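Local coordinates for organic hydroperoxide resistance protein (Legionella pneumophila, PDB 6MJN) that probably reduces organic hydroperoxides to the corresponding alcohols through a pair of redox-active cysteines, at residues C64-S67 against A68-V72; G111-Q114 against N115-E118. All coordinates share one frame; numbering follows the deposited sequence.

Interaction 1 of 2, residues C64-S67 against A68-V72; sequences CFES and AIRHV
E66 and R70 stand one turn apart on helix 53-76, the long helix of the OsmC fold, and are joined by an i to i+4 salt bridge. Both side chains leave the helix in the same direction and run alongside each other. R70 presents the NE side of its guanidinium: NE lies 3.0 Å and NH2 2.9 Å from the same carboxylate oxygen, E66 OE2. That oxygen sits almost in the guanidinium plane, while the carboxylate itself is turned 57° from it. NH2 approaches nearly along the C-O bond of OE2, and NE comes to its anti side, somewhat out of the carboxylate plane. E66 carries CG opposite its amide nitrogen (chi1 -174°), R70 carries its own opposite the carbonyl carbon, and both chains run out extended, so that the carboxylate reaches the NE side of the guanidinium.

On another side of the same turn, F65 and I69 make the apolar counterpart. I69 CD1 lies 3.7 Å from F65 CD1, reaching the CD1-CE1 edge of the phenyl ring close to the ring plane, and I69 CG1 backs it up at 3.8 Å from F65 CE1. Beneath the side chains run the regular helical bonds, for example I69 N to F65 O at 3.0 Å and H71 N to S67 O at 2.8 Å.

Further out, F65 and I69 both rest on M85 of strand 82-93, and F65 meets V121 and I69 meets A124 of helix 114-125. C64 packs against C128, consistent with the cysteine pair that carries the redox chemistry in this family, and against P53 of the second subunit. E66 also touches G21 of that subunit, and OE2, already gripped by two R70 nitrogens, accepts a third hydrogen bond from the backbone N of its G22.

Interaction 2 of 2, residues G111-Q114 against N115-E118; sequences GLNQ and NEAE
N113 and E116 serve each other's backbones through reciprocal hydrogen bonds. E116 N donates to N113 OD1 at 2.9 Å in an essentially straight bond, 178° at the hydrogen, though the donor stands tilted from the plane of the amide. In return N113 N donates to E116 OE1, also at 2.9 Å, meeting the anti side of that oxygen somewhat out of the carboxylate plane. In N113, CG sits between the backbone N and the carbonyl carbon (chi1 67°), which lets OD1 turn over the N-H of E116 in the first turn. Its amide then stacks on the E116 carboxylate with the two planes 16° apart, N113 ND2 lying 3.4 Å from E116 CD.

This is a capping box, with N113 as N-cap of helix 114-125 just after the loop that leaves strand 99-110. The helical backbone bonds begin at once, A117 N to N113 O and E118 N to Q114 O.

A second polar pair follows on the first turn. Q114 NE2 donates to E118 OE2 at 2.9 Å in a straight bond, coming from above the carboxylate plane; the amide stands nearly perpendicular to that plane. The bend of Q114 at chi2 swings its amide over toward E118, and NE2 also donates to the carbonyl O of V144 in strand 140-146.

Apolar contact is slight. L112 CD1 rests 4.0 Å from A117 CA, and L112 CB lies 4.4 Å from A117 CB. Beyond the segments L112 touches I78, S79 and L80 of a loop, while A117 packs on V144 and V146 of strand 140-146.

Overall arrangement
Interaction 1 is largely buried, midway along helix 53-76, whereas interaction 2 lies at the surface where helix 114-125 begins. Their centres are 15 Å apart and their nearest atoms about 7 Å, so they do not touch directly. Helix 114-125 relates them: its later residues pack on the apolar side of 64-72, and its N-terminal end is capped within 111-118. The chemistry follows the place. In interaction 1 an ion pair joins neighbouring helical turns at the contact with the second subunit, beside apolar side chains turned into the fold; in interaction 2, polar side chains chiefly serve a helix start, and no other subunit touches its segments.

Interaction 1 of 2, residues C64-S67 against A68-V72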
loop_
_atom_site.group_PDB
_atom_site.type_symbol
_atom_site.label_atom_id
_atom_site.label_comp_id
_atom_site.label_asym_id
_atom_site.label_seq_id
_atom_site.Cartn_x
_atom_site.Cartn_y
_atom_site.Cartn_z
ATOM N N CYS B 64 -5.200 -7.932 -1.546
ATOM C CA CYS B 64 -5.004 -7.996 -2.987
ATOM C C CYS B 64 -4.550 -9.388 -3.400
ATOM O O CYS B 64 -5.010 -9.929 -4.416
ATOM C CB CYS B 64 -3.988 -6.923 -3.404
ATOM S SG CYS B 64 -3.792 -6.775 -5.175
ATOM N N PHE B 65 -3.651 -9.988 -2.618
ATOM C CA PHE B 65 -3.127 -11.292 -2.989
ATOM C C PHE B 65 -4.180 -12.367 -2.783
ATOM O O PHE B 65 -4.290 -13.281 -3.597
ATOM C CB PHE B 65 -1.853 -11.610 -2.196
ATOM C CG PHE B 65 -0.993 -12.682 -2.824
ATOM C CD1 PHE B 65 -1.261 -14.041 -2.620
ATOM C CD2 PHE B 65 0.098 -12.327 -3.611
ATOM C CE1 PHE B 65 -0.457 -15.018 -3.205
ATOM C CE2 PHE B 65 0.895 -13.286 -4.196
ATOM C CZ PHE B 65 0.633 -14.638 -3.998
ATOM N N GLU B 66 -4.979 -12.269 -1.714
ATOM C CA GLU B 66 -6.087 -13.207 -1.550
ATOM C C GLU B 66 -7.014 -13.168 -2.760
ATOM O O GLU B 66 -7.450 -14.214 -3.261
ATOM C CB GLU B 66 -6.872 -12.897 -0.277
ATOM C CG GLU B 66 -7.955 -13.952 -0.009
ATOM C CD GLU B 66 -9.027 -13.487 0.957
ATOM O OE1 GLU B 66 -8.792 -12.500 1.683
ATOM O OE2 GLU B 66 -10.107 -14.115 0.989
ATOM N N SER B 67 -7.315 -11.966 -3.256
ATOM C CA SER B 67 -8.165 -11.837 -4.432
ATOM C C SER B 67 -7.527 -12.473 -5.659
ATOM O O SER B 67 -8.221 -13.081 -6.481
ATOM C CB SER B 67 -8.465 -10.360 -4.691
ATOM O OG SER B 67 -9.283 -10.207 -5.828
ATOM N N ALA B 68 -6.208 -12.337 -5.815
ATOM C CA ALA B 68 -5.547 -12.913 -6.985
ATOM C C ALA B 68 -5.546 -14.439 -6.941
ATOM O O ALA B 68 -5.662 -15.094 -7.986
ATOM C CB ALA B 68 -4.119 -12.386 -7.097
ATOM N N ILE B 69 -5.385 -15.017 -5.746
ATOM C CA ILE B 69 -5.559 -16.461 -5.578
ATOM C C ILE B 69 -6.958 -16.882 -6.012
ATOM O O ILE B 69 -7.133 -17.841 -6.776
ATOM C CB ILE B 69 -5.287 -16.875 -4.120
ATOM C CG1 ILE B 69 -3.816 -16.655 -3.757
ATOM C CG2 ILE B 69 -5.710 -18.339 -3.910
ATOM C CD1 ILE B 69 -3.479 -17.002 -2.268
ATOM N N ARG B 70 -7.983 -16.193 -5.502
ATOM C CA ARG B 70 -9.347 -16.558 -5.870
ATOM C C ARG B 70 -9.569 -16.402 -7.371
ATOM O O ARG B 70 -10.261 -17.219 -7.988
ATOM C CB ARG B 70 -10.356 -15.725 -5.074
ATOM C CG ARG B 70 -10.324 -16.007 -3.582
ATOM C CD ARG B 70 -11.447 -15.320 -2.827
ATOM N NE ARG B 70 -11.308 -15.475 -1.379
ATOM C CZ ARG B 70 -11.883 -16.442 -0.664
ATOM N NH1 ARG B 70 -12.648 -17.354 -1.255
ATOM N NH2 ARG B 70 -11.692 -16.495 0.651
ATOM N N HIS B 71 -8.956 -15.384 -7.983
ATOM C CA HIS B 71 -9.164 -15.151 -9.413
ATOM C C HIS B 71 -8.526 -16.254 -10.255
ATOM O O HIS B 71 -9.155 -16.796 -11.172
ATOM C CB HIS B 71 -8.606 -13.775 -9.802
ATOM C CG HIS B 71 -8.564 -13.539 -11.281
ATOM N ND1 HIS B 71 -9.673 -13.160 -12.006
ATOM C CD2 HIS B 71 -7.548 -13.634 -12.173
ATOM C CE1 HIS B 71 -9.343 -13.031 -13.280
ATOM N NE2 HIS B 71 -8.061 -13.319 -13.409
ATOM N N VAL B 72 -7.269 -16.595 -9.963
ATOM C CA VAL B 72 -6.606 -17.660 -10.708
ATOM C C VAL B 72 -7.365 -18.976 -10.558
ATOM O O VAL B 72 -7.543 -19.721 -11.526
ATOM C CB VAL B 72 -5.141 -17.797 -10.248
ATOM C CG1 VAL B 72 -4.515 -19.070 -10.822
ATOM C CG2 VAL B 72 -4.350 -16.583 -10.670
#

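Interaction 2 of 2, residues G111-Q114 against N115-E118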
loop_
_atom_site.group_PDB
_atom_site.type_symbol
_atom_site.label_atom_id
_atom_site.label_comp_id
_atom_site.label_asym_id
_atom_site.label_seq_id
_atom_site.Cartn_x
_atom_site.Cartn_y
_atom_site.Cartn_z
ATOM N N GLY B 111 -8.633 -27.240 0.377
ATOM C CA GLY B 111 -9.211 -27.949 -0.752
ATOM C C GLY B 111 -8.217 -28.458 -1.776
ATOM O O GLY B 111 -8.628 -29.145 -2.719
ATOM N N LEU B 112 -6.936 -28.150 -1.621
ATOM C CA LEU B 112 -5.893 -28.568 -2.543
ATOM C C LEU B 112 -4.816 -29.319 -1.780
ATOM O O LEU B 112 -4.653 -29.136 -0.566
ATOM C CB LEU B 112 -5.254 -27.364 -3.243
ATOM C CG LEU B 112 -6.192 -26.466 -4.042
ATOM C CD1 LEU B 112 -5.384 -25.319 -4.635
ATOM C CD2 LEU B 112 -6.888 -27.252 -5.116
ATOM N N ASN B 113 -4.075 -30.170 -2.496
ATOM C CA ASN B 113 -2.897 -30.743 -1.861
ATOM C C ASN B 113 -1.777 -29.687 -1.871
ATOM O O ASN B 113 -1.900 -28.609 -2.477
ATOM C CB ASN B 113 -2.522 -32.102 -2.501
ATOM C CG ASN B 113 -2.047 -32.001 -3.959
ATOM O OD1 ASN B 113 -1.176 -31.201 -4.298
ATOM N ND2 ASN B 113 -2.604 -32.862 -4.817
ATOM N N GLN B 114 -0.712 -29.955 -1.109
ATOM C CA GLN B 114 0.323 -28.938 -0.905
ATOM C C GLN B 114 0.932 -28.478 -2.232
ATOM O O GLN B 114 1.127 -27.274 -2.456
ATOM C CB GLN B 114 1.416 -29.485 0.019
ATOM C CG GLN B 114 2.571 -28.513 0.270
ATOM C CD GLN B 114 2.174 -27.350 1.151
ATOM O OE1 GLN B 114 1.255 -27.461 1.957
ATOM N NE2 GLN B 114 2.866 -26.216 0.995
ATOM N N ASN B 115 1.220 -29.413 -3.135
ATOM C CA ASN B 115 1.848 -29.030 -4.404
ATOM C C ASN B 115 0.907 -28.185 -5.263
ATOM O O ASN B 115 1.313 -27.148 -5.807
ATOM C CB ASN B 115 2.318 -30.277 -5.158
ATOM C CG ASN B 115 3.579 -30.881 -4.559
ATOM O OD1 ASN B 115 4.296 -30.227 -3.799
ATOM N ND2 ASN B 115 3.857 -32.132 -4.902
ATOM N N GLU B 116 -0.356 -28.610 -5.396
ATOM C CA GLU B 116 -1.364 -27.809 -6.089
ATOM C C GLU B 116 -1.440 -26.398 -5.537
ATOM O O GLU B 116 -1.562 -25.428 -6.295
ATOM C CB GLU B 116 -2.745 -28.459 -5.969
ATOM C CG GLU B 116 -2.936 -29.715 -6.793
ATOM C CD GLU B 116 -4.249 -30.441 -6.468
ATOM O OE1 GLU B 116 -4.794 -30.254 -5.350
ATOM O OE2 GLU B 116 -4.732 -31.200 -7.332
ATOM N N ALA B 117 -1.409 -26.266 -4.212
ATOM C CA ALA B 117 -1.505 -24.950 -3.598
ATOM C C ALA B 117 -0.274 -24.107 -3.912
ATOM O O ALA B 117 -0.390 -22.904 -4.161
ATOM C CB ALA B 117 -1.690 -25.088 -2.087
ATOM N N GLU B 118 0.911 -24.722 -3.910
ATOM C CA GLU B 118 2.130 -23.975 -4.216
ATOM C C GLU B 118 2.101 -23.433 -5.636
ATOM O O GLU B 118 2.539 -22.303 -5.884
ATOM C CB GLU B 118 3.363 -24.850 -3.983
ATOM C CG GLU B 118 3.479 -25.216 -2.518
ATOM C CD GLU B 118 4.646 -26.086 -2.161
ATOM O OE1 GLU B 118 5.169 -26.813 -3.035
ATOM O OE2 GLU B 118 5.017 -26.050 -0.971
#